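Local coordinates for protein aldo-keto reductase family 1, member B4 (Aldose reductase) (PDB 4HBK) that probably reduces aldehydes, aldoses among them, to alcohols with NADPH, as aldose reductases of the aldo-keto reductase family do, at residues K226-A231 against R284-V289; V276-L281 against V288-V293. All blocks are in the same frame, centred on the assembly; numbering follows the deposited sequence.

Interaction 1. Residues K226-A231 against R284-V289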
ATOM      1  N   LYS A 226      -4.925 -13.033  11.178  1.00 17.01           N
ATOM      2  CA  LYS A 226      -5.488 -14.123  10.385  1.00 18.79           C
ATOM      3  C   LYS A 226      -5.356 -13.910   8.880  1.00 15.20           C
ATOM      4  O   LYS A 226      -4.987 -14.825   8.145  1.00 13.52           O
ATOM      5  CB  LYS A 226      -6.945 -14.388  10.770  1.00 23.10           C
ATOM      6  CG  LYS A 226      -7.091 -15.030  12.138  1.00 28.19           C
ATOM      7  CD  LYS A 226      -8.539 -15.357  12.454  1.00 34.92           C
ATOM      8  CE  LYS A 226      -8.637 -16.190  13.722  1.00 43.15           C
ATOM      9  NZ  LYS A 226      -9.999 -16.753  13.938  1.00 41.76           N
ATOM     10  N   LEU A 227      -5.660 -12.701   8.430  1.00 13.58           N
ATOM     11  CA  LEU A 227      -5.547 -12.365   7.024  1.00 11.87           C
ATOM     12  C   LEU A 227      -4.090 -12.392   6.582  1.00 11.31           C
ATOM     13  O   LEU A 227      -3.769 -12.906   5.514  1.00 11.18           O
ATOM     14  CB  LEU A 227      -6.147 -10.985   6.762  1.00 12.42           C
ATOM     15  CG  LEU A 227      -6.110 -10.561   5.295  1.00 11.67           C
ATOM     16  CD1 LEU A 227      -6.722 -11.666   4.429  1.00  9.39           C
ATOM     17  CD2 LEU A 227      -6.824  -9.213   5.093  1.00  7.64           C
ATOM     18  N   VAL A 228      -3.203 -11.836   7.401  1.00 13.01           N
ATOM     19  CA  VAL A 228      -1.790 -11.807   7.046  1.00 11.83           C
ATOM     20  C   VAL A 228      -1.247 -13.223   6.931  1.00 15.17           C
ATOM     21  O   VAL A 228      -0.511 -13.551   5.996  1.00 13.31           O
ATOM     22  CB  VAL A 228      -0.945 -11.053   8.079  1.00  9.86           C
ATOM     23  CG1 VAL A 228       0.526 -11.366   7.849  1.00 10.30           C
ATOM     24  CG2 VAL A 228      -1.208  -9.532   7.999  1.00  9.00           C
ATOM     25  N   GLU A 229      -1.614 -14.071   7.884  1.00 14.73           N
ATOM     26  CA  GLU A 229      -1.137 -15.447   7.851  1.00 17.53           C
ATOM     27  C   GLU A 229      -1.671 -16.154   6.612  1.00 14.52           C
ATOM     28  O   GLU A 229      -0.936 -16.872   5.933  1.00 14.86           O
ATOM     29  CB  GLU A 229      -1.530 -16.191   9.127  1.00 13.19           C
ATOM     30  CG  GLU A 229      -0.728 -15.752  10.345  1.00 16.84           C
ATOM     31  CD  GLU A 229      -1.053 -16.577  11.583  1.00 25.73           C
ATOM     32  OE1 GLU A 229      -0.238 -16.572  12.527  1.00 27.07           O
ATOM     33  OE2 GLU A 229      -2.120 -17.234  11.612  1.00 28.89           O
ATOM     34  N   TYR A 230      -2.949 -15.939   6.315  1.00 13.28           N
ATOM     35  CA  TYR A 230      -3.527 -16.513   5.116  1.00 13.25           C
ATOM     36  C   TYR A 230      -2.788 -16.067   3.858  1.00 14.37           C
ATOM     37  O   TYR A 230      -2.373 -16.892   3.051  1.00 12.34           O
ATOM     38  CB  TYR A 230      -4.997 -16.156   4.960  1.00 14.97           C
ATOM     39  CG  TYR A 230      -5.450 -16.432   3.542  1.00 21.63           C
ATOM     40  CD1 TYR A 230      -5.672 -17.743   3.098  1.00 14.88           C
ATOM     41  CD2 TYR A 230      -5.601 -15.395   2.632  1.00 14.91           C
ATOM     42  CE1 TYR A 230      -6.063 -17.996   1.795  1.00 17.11           C
ATOM     43  CE2 TYR A 230      -5.987 -15.638   1.324  1.00 14.93           C
ATOM     44  CZ  TYR A 230      -6.220 -16.934   0.912  1.00 17.61           C
ATOM     45  OH  TYR A 230      -6.599 -17.160  -0.392  1.00 18.64           O
ATOM     46  N   ALA A 231      -2.633 -14.759   3.681  1.00 10.58           N
ATOM     47  CA  ALA A 231      -1.994 -14.264   2.470  1.00 12.20           C
ATOM     48  C   ALA A 231      -0.571 -14.821   2.285  1.00 11.67           C
ATOM     49  O   ALA A 231      -0.205 -15.251   1.189  1.00 10.52           O
ATOM     50  CB  ALA A 231      -2.009 -12.729   2.416  1.00 10.91           C
ATOM     51  N   ARG A 284       7.344  -9.153  11.391  1.00 10.22           N
ATOM     52  CA  ARG A 284       6.287 -10.050  10.924  1.00 13.83           C
ATOM     53  C   ARG A 284       6.365 -10.303   9.407  1.00 12.38           C
ATOM     54  O   ARG A 284       5.434 -10.835   8.801  1.00 15.57           O
ATOM     55  CB  ARG A 284       4.901  -9.528  11.325  1.00 15.49           C
ATOM     56  CG  ARG A 284       4.632  -9.556  12.832  1.00 17.77           C
ATOM     57  CD  ARG A 284       3.256  -8.966  13.169  1.00 16.51           C
ATOM     58  NE  ARG A 284       2.181  -9.567  12.373  1.00 14.99           N
ATOM     59  CZ  ARG A 284       1.007  -8.985  12.138  1.00 14.57           C
ATOM     60  NH1 ARG A 284       0.747  -7.780  12.641  1.00  9.99           N
ATOM     61  NH2 ARG A 284       0.090  -9.606  11.390  1.00 11.08           N
ATOM     62  N   LYS A 285       7.488  -9.920   8.805  1.00 11.56           N
ATOM     63  CA  LYS A 285       7.757 -10.155   7.384  1.00 12.14           C
ATOM     64  C   LYS A 285       6.863  -9.320   6.473  1.00 12.53           C
ATOM     65  O   LYS A 285       6.456  -9.773   5.402  1.00 10.45           O
ATOM     66  CB  LYS A 285       7.653 -11.647   7.048  1.00 15.43           C
ATOM     67  CG  LYS A 285       8.465 -12.517   7.999  1.00 22.12           C
ATOM     68  CD  LYS A 285       9.241 -13.602   7.278  1.00 34.01           C
ATOM     69  CE  LYS A 285       8.447 -14.902   7.168  1.00 52.29           C
ATOM     70  NZ  LYS A 285       9.332 -16.085   6.853  1.00 58.20           N
ATOM     71  N   LEU A 286       6.575  -8.094   6.912  1.00 12.89           N
ATOM     72  CA  LEU A 286       5.725  -7.164   6.164  1.00 12.21           C
ATOM     73  C   LEU A 286       6.569  -6.088   5.496  1.00  9.39           C
ATOM     74  O   LEU A 286       7.668  -5.776   5.957  1.00 10.76           O
ATOM     75  CB  LEU A 286       4.722  -6.490   7.107  1.00  6.98           C
ATOM     76  CG  LEU A 286       3.864  -7.476   7.904  1.00 10.62           C
ATOM     77  CD1 LEU A 286       3.070  -6.780   8.994  1.00  7.46           C
ATOM     78  CD2 LEU A 286       2.921  -8.245   6.970  1.00  8.52           C
ATOM     79  N   ILE A 287       6.056  -5.546   4.398  1.00  9.48           N
ATOM     80  CA  ILE A 287       6.561  -4.300   3.837  1.00  8.85           C
ATOM     81  C   ILE A 287       5.843  -3.195   4.593  1.00  8.18           C
ATOM     82  O   ILE A 287       4.730  -3.403   5.059  1.00  9.40           O
ATOM     83  CB  ILE A 287       6.211  -4.186   2.342  1.00 10.30           C
ATOM     84  CG1 ILE A 287       6.930  -5.283   1.532  1.00  9.92           C
ATOM     85  CG2 ILE A 287       6.559  -2.816   1.814  1.00  6.76           C
ATOM     86  CD1 ILE A 287       6.024  -6.424   1.106  1.00  8.31           C
ATOM     87  N   VAL A 288       6.464  -2.031   4.754  1.00  7.09           N
ATOM     88  CA  VAL A 288       5.756  -0.918   5.379  1.00 10.01           C
ATOM     89  C   VAL A 288       5.843   0.336   4.521  1.00  8.54           C
ATOM     90  O   VAL A 288       6.893   0.623   3.937  1.00 10.96           O
ATOM     91  CB  VAL A 288       6.265  -0.631   6.825  1.00 10.27           C
ATOM     92  CG1 VAL A 288       6.069  -1.866   7.713  1.00 11.12           C
ATOM     93  CG2 VAL A 288       7.729  -0.184   6.811  1.00  8.21           C
ATOM     94  N   VAL A 289       4.747   1.088   4.460  1.00  7.52           N
ATOM     95  CA  VAL A 289       4.706   2.315   3.675  1.00  6.30           C
ATOM     96  C   VAL A 289       4.149   3.474   4.516  1.00 10.37           C
ATOM     97  O   VAL A 289       3.083   4.013   4.225  1.00  9.51           O
ATOM     98  CB  VAL A 289       3.902   2.125   2.346  1.00  9.04           C
ATOM     99  CG1 VAL A 289       4.633   1.149   1.411  1.00  5.73           C
ATOM    100  CG2 VAL A 289       2.502   1.606   2.627  1.00  7.76           C
TER
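Arg-284 NH2 donates a hydrogen bond to the backbone carbonyl of Pro-223 and at the same time lies against the isopropyl group of Val-228 on helix 225-233. The valine meets this nitrogen with its whole branch point: CG2 of Val-228 stands 3.6 Å from Arg-284 NH2, and CB of Val-228 is at 3.8 Å from the same atom. The guanidinium approaches the methyl obliquely. Arg-284 gets there by a bend late in its chain, where chi3 of 51° breaks an otherwise extended path and turns the guanidinium back toward the helix. Its other terminal nitrogen, NH1, has a weak hydrogen bond with Tyr-280 OH.

While CG2 and CB of Val-228 meet the arginine nitrogen alone, CG1 touches both partners. Anti to the backbone N (chi1 165°), Val-228 CG1 lies 4.0 Å from Arg-284 NH2 and equally far from Leu-286 CD2, and the valine and leucine side chains pass each other at a slant. Between Arg-284 and Leu-286, Lys-285 adopts a left-handed helical conformation (phi 69°), at which the chain leaves helix 273-283 for strand 287-288. The contact therefore joins the (beta/alpha)8 barrel's helix 225-233 to the lead-in of its last strand, with Ile-218 touching both Val-228 and Arg-284 and Val-238 packing on Leu-286. Its 117 Å² of buried surface comes from just these three residues.

Across the two segments the chemistry is thus purely van der Waals: the bond from NH2 to Pro-223 O probably does most to hold the guanidinium against Val-228, with the weak NH1 bond second.

Interaction 2. Residues V276-L281 against V288-V293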
ATOM      1  N   VAL A 276       9.894   1.656  16.769  1.00 13.35           N
ATOM      2  CA  VAL A 276       9.474   0.386  17.346  1.00 11.46           C
ATOM      3  C   VAL A 276       8.249  -0.166  16.625  1.00 15.10           C
ATOM      4  O   VAL A 276       8.186  -1.364  16.329  1.00 14.30           O
ATOM      5  CB  VAL A 276       9.158   0.516  18.848  1.00 14.04           C
ATOM      6  CG1 VAL A 276       8.463  -0.741  19.357  1.00 11.92           C
ATOM      7  CG2 VAL A 276      10.431   0.786  19.628  1.00 14.03           C
ATOM      8  N   LEU A 277       7.278   0.706  16.337  1.00 13.03           N
ATOM      9  CA  LEU A 277       6.045   0.291  15.658  1.00 12.85           C
ATOM     10  C   LEU A 277       6.309  -0.295  14.259  1.00 15.68           C
ATOM     11  O   LEU A 277       5.677  -1.273  13.845  1.00 14.03           O
ATOM     12  CB  LEU A 277       5.052   1.462  15.573  1.00 16.37           C
ATOM     13  CG  LEU A 277       4.470   1.935  16.920  1.00 18.95           C
ATOM     14  CD1 LEU A 277       3.668   3.224  16.799  1.00 14.08           C
ATOM     15  CD2 LEU A 277       3.599   0.831  17.526  1.00 18.21           C
ATOM     16  N   LEU A 278       7.234   0.314  13.530  1.00 13.95           N
ATOM     17  CA  LEU A 278       7.615  -0.180  12.212  1.00 13.35           C
ATOM     18  C   LEU A 278       8.430  -1.474  12.289  1.00 14.55           C
ATOM     19  O   LEU A 278       8.221  -2.385  11.492  1.00 11.93           O
ATOM     20  CB  LEU A 278       8.394   0.890  11.448  1.00 12.60           C
ATOM     21  CG  LEU A 278       7.581   2.137  11.091  1.00  9.94           C
ATOM     22  CD1 LEU A 278       8.464   3.206  10.518  1.00  9.44           C
ATOM     23  CD2 LEU A 278       6.510   1.771  10.093  1.00 11.72           C
ATOM     24  N   ARG A 279       9.360  -1.556  13.238  1.00 11.23           N
ATOM     25  CA  ARG A 279      10.173  -2.758  13.384  1.00 11.87           C
ATOM     26  C   ARG A 279       9.279  -3.944  13.711  1.00 14.25           C
ATOM     27  O   ARG A 279       9.533  -5.066  13.271  1.00 14.29           O
ATOM     28  CB  ARG A 279      11.212  -2.591  14.486  1.00 16.13           C
ATOM     29  CG  ARG A 279      12.180  -3.759  14.590  1.00 12.97           C
ATOM     30  CD  ARG A 279      13.212  -3.702  13.475  1.00 13.74           C
ATOM     31  NE  ARG A 279      13.812  -5.015  13.276  1.00 14.83           N
ATOM     32  CZ  ARG A 279      14.687  -5.307  12.323  1.00 20.47           C
ATOM     33  NH1 ARG A 279      15.081  -4.372  11.462  1.00 14.65           N
ATOM     34  NH2 ARG A 279      15.172  -6.543  12.237  1.00 20.90           N
ATOM     35  N   TYR A 280       8.230  -3.677  14.483  1.00 12.71           N
ATOM     36  CA  TYR A 280       7.268  -4.693  14.853  1.00 12.33           C
ATOM     37  C   TYR A 280       6.676  -5.330  13.592  1.00 16.04           C
ATOM     38  O   TYR A 280       6.579  -6.554  13.477  1.00 14.83           O
ATOM     39  CB  TYR A 280       6.160  -4.073  15.718  1.00 13.94           C
ATOM     40  CG  TYR A 280       4.851  -4.832  15.664  1.00 12.98           C
ATOM     41  CD1 TYR A 280       4.700  -6.035  16.336  1.00 15.39           C
ATOM     42  CD2 TYR A 280       3.772  -4.347  14.940  1.00 12.65           C
ATOM     43  CE1 TYR A 280       3.510  -6.735  16.290  1.00 16.61           C
ATOM     44  CE2 TYR A 280       2.575  -5.039  14.881  1.00 12.51           C
ATOM     45  CZ  TYR A 280       2.453  -6.240  15.554  1.00 14.65           C
ATOM     46  OH  TYR A 280       1.274  -6.955  15.513  1.00  9.44           O
ATOM     47  N   LEU A 281       6.286  -4.486  12.642  1.00 12.85           N
ATOM     48  CA  LEU A 281       5.687  -4.959  11.407  1.00 14.96           C
ATOM     49  C   LEU A 281       6.736  -5.620  10.533  1.00 13.78           C
ATOM     50  O   LEU A 281       6.473  -6.660   9.915  1.00 11.31           O
ATOM     51  CB  LEU A 281       5.013  -3.809  10.656  1.00 11.11           C
ATOM     52  CG  LEU A 281       3.845  -3.147  11.387  1.00 11.45           C
ATOM     53  CD1 LEU A 281       3.444  -1.874  10.669  1.00 10.34           C
ATOM     54  CD2 LEU A 281       2.657  -4.101  11.488  1.00 11.31           C
ATOM     55  N   VAL A 288       6.464  -2.031   4.754  1.00  7.09           N
ATOM     56  CA  VAL A 288       5.756  -0.918   5.379  1.00 10.01           C
ATOM     57  C   VAL A 288       5.843   0.336   4.521  1.00  8.54           C
ATOM     58  O   VAL A 288       6.893   0.623   3.937  1.00 10.96           O
ATOM     59  CB  VAL A 288       6.265  -0.631   6.825  1.00 10.27           C
ATOM     60  CG1 VAL A 288       6.069  -1.866   7.713  1.00 11.12           C
ATOM     61  CG2 VAL A 288       7.729  -0.184   6.811  1.00  8.21           C
ATOM     62  N   VAL A 289       4.747   1.088   4.460  1.00  7.52           N
ATOM     63  CA  VAL A 289       4.706   2.315   3.675  1.00  6.30           C
ATOM     64  C   VAL A 289       4.149   3.474   4.516  1.00 10.37           C
ATOM     65  O   VAL A 289       3.083   4.013   4.225  1.00  9.51           O
ATOM     66  CB  VAL A 289       3.902   2.125   2.346  1.00  9.04           C
ATOM     67  CG1 VAL A 289       4.633   1.149   1.411  1.00  5.73           C
ATOM     68  CG2 VAL A 289       2.502   1.606   2.627  1.00  7.76           C
ATOM     69  N   PRO A 290       4.894   3.874   5.566  1.00 10.26           N
ATOM     70  CA  PRO A 290       4.463   4.978   6.429  1.00 12.15           C
ATOM     71  C   PRO A 290       4.336   6.271   5.628  1.00 12.96           C
ATOM     72  O   PRO A 290       5.262   6.622   4.893  1.00 12.11           O
ATOM     73  CB  PRO A 290       5.607   5.098   7.443  1.00  7.28           C
ATOM     74  CG  PRO A 290       6.790   4.541   6.742  1.00  9.18           C
ATOM     75  CD  PRO A 290       6.238   3.394   5.926  1.00  7.38           C
ATOM     76  N   LYS A 291       3.200   6.948   5.765  1.00 12.74           N
ATOM     77  CA  LYS A 291       2.945   8.216   5.083  1.00 16.20           C
ATOM     78  C   LYS A 291       3.544   9.390   5.859  1.00 16.94           C
ATOM     79  O   LYS A 291       3.368   9.503   7.069  1.00 15.39           O
ATOM     80  CB  LYS A 291       1.436   8.444   4.955  1.00 16.48           C
ATOM     81  CG  LYS A 291       0.690   7.317   4.271  1.00 25.02           C
ATOM     82  CD  LYS A 291      -0.829   7.543   4.272  1.00 30.86           C
ATOM     83  CE  LYS A 291      -1.567   6.426   3.521  1.00 31.17           C
ATOM     84  NZ  LYS A 291      -1.905   6.817   2.130  1.00 27.60           N
ATOM     85  N   SER A 292       4.246  10.273   5.166  1.00 19.15           N
ATOM     86  CA  SER A 292       4.687  11.508   5.795  1.00 17.17           C
ATOM     87  C   SER A 292       5.109  12.551   4.773  1.00 18.23           C
ATOM     88  O   SER A 292       5.592  12.221   3.694  1.00 15.77           O
ATOM     89  CB  SER A 292       5.824  11.244   6.777  1.00 16.57           C
ATOM     90  OG  SER A 292       6.145  12.435   7.472  1.00 18.58           O
ATOM     91  N   VAL A 293       4.897  13.814   5.115  1.00 15.80           N
ATOM     92  CA  VAL A 293       5.446  14.904   4.331  1.00 19.90           C
ATOM     93  C   VAL A 293       6.350  15.762   5.209  1.00 16.55           C
ATOM     94  O   VAL A 293       6.886  16.762   4.748  1.00 16.08           O
ATOM     95  CB  VAL A 293       4.352  15.780   3.682  1.00 23.58           C
ATOM     96  CG1 VAL A 293       3.639  15.009   2.559  1.00 19.30           C
ATOM     97  CG2 VAL A 293       3.367  16.297   4.748  1.00 20.01           C
TER
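With CG opposite the carbonyl carbon in both leucines (chi1 -66° and -63°), Leu-278 CD2 and Leu-281 CD1 are brought to Val-288, while Leu-281 CB points there from the backbone itself; the valine's own chi1 of -60° spreads CG1 toward Leu-281 and CG2 toward Leu-278. This is the packing of helix on strand in a (beta/alpha)8 barrel: helix 273-283 belongs to the crossover between the parallel neighbours 237-241 and 287-288, and here it covers the outside of the second of them.

The two leucines, three positions apart and thus on one side of the helix, each take one methyl of the valine. Leu-281 makes the tighter pair, its CB standing 3.7 Å from Val-288 CG1, and its CD1 lies 4.0 Å from the same methyl. Leu-278 CD2 faces the other methyl, Val-288 CG2, also at 4.0 Å. The backbones come nearest at this point, with 7.1 Å between the CA atoms of Leu-278 and Val-288.

Val-289 points away from the helix and touches Thr-239 of strand 237-241, while Pro-290 returns to the helix side. All four touching residues are buried, and the contact is wholly apolar. Asn-301 of helix 295-302 touches both Leu-278 and Pro-290. On its backbone Val-288 is hydrogen-bonded with Val-48 and Gly-50. The last step along the contact is looser: Leu-278 CD1 meets the proline ring at CG of Pro-290, 4.3 Å away.

How the interactions relate
Residues 284-289 of interaction 1 and 288-293 of interaction 2 overlap along the chain, running through strand 287-288; the centres of the two contacts are about 13 Å apart. They share Val-288 and Val-289, and they meet directly where Leu-286 CB lies 3.3 Å from the carbonyl O of Leu-281. The lead-in of the last barrel strand thus faces helix 225-233, while its continuation is covered by helix 273-283. Interaction 1 is remote from the predicted catalytic residues. Interaction 2 runs closer: the Pro-290 side chain is about 11 Å from that of Lys-111, predicted to lower the pKa of the active-site tyrosine, and Lys-291 NZ hydrogen-bonds to the hydroxyl of Tyr-82, the predicted proton donor.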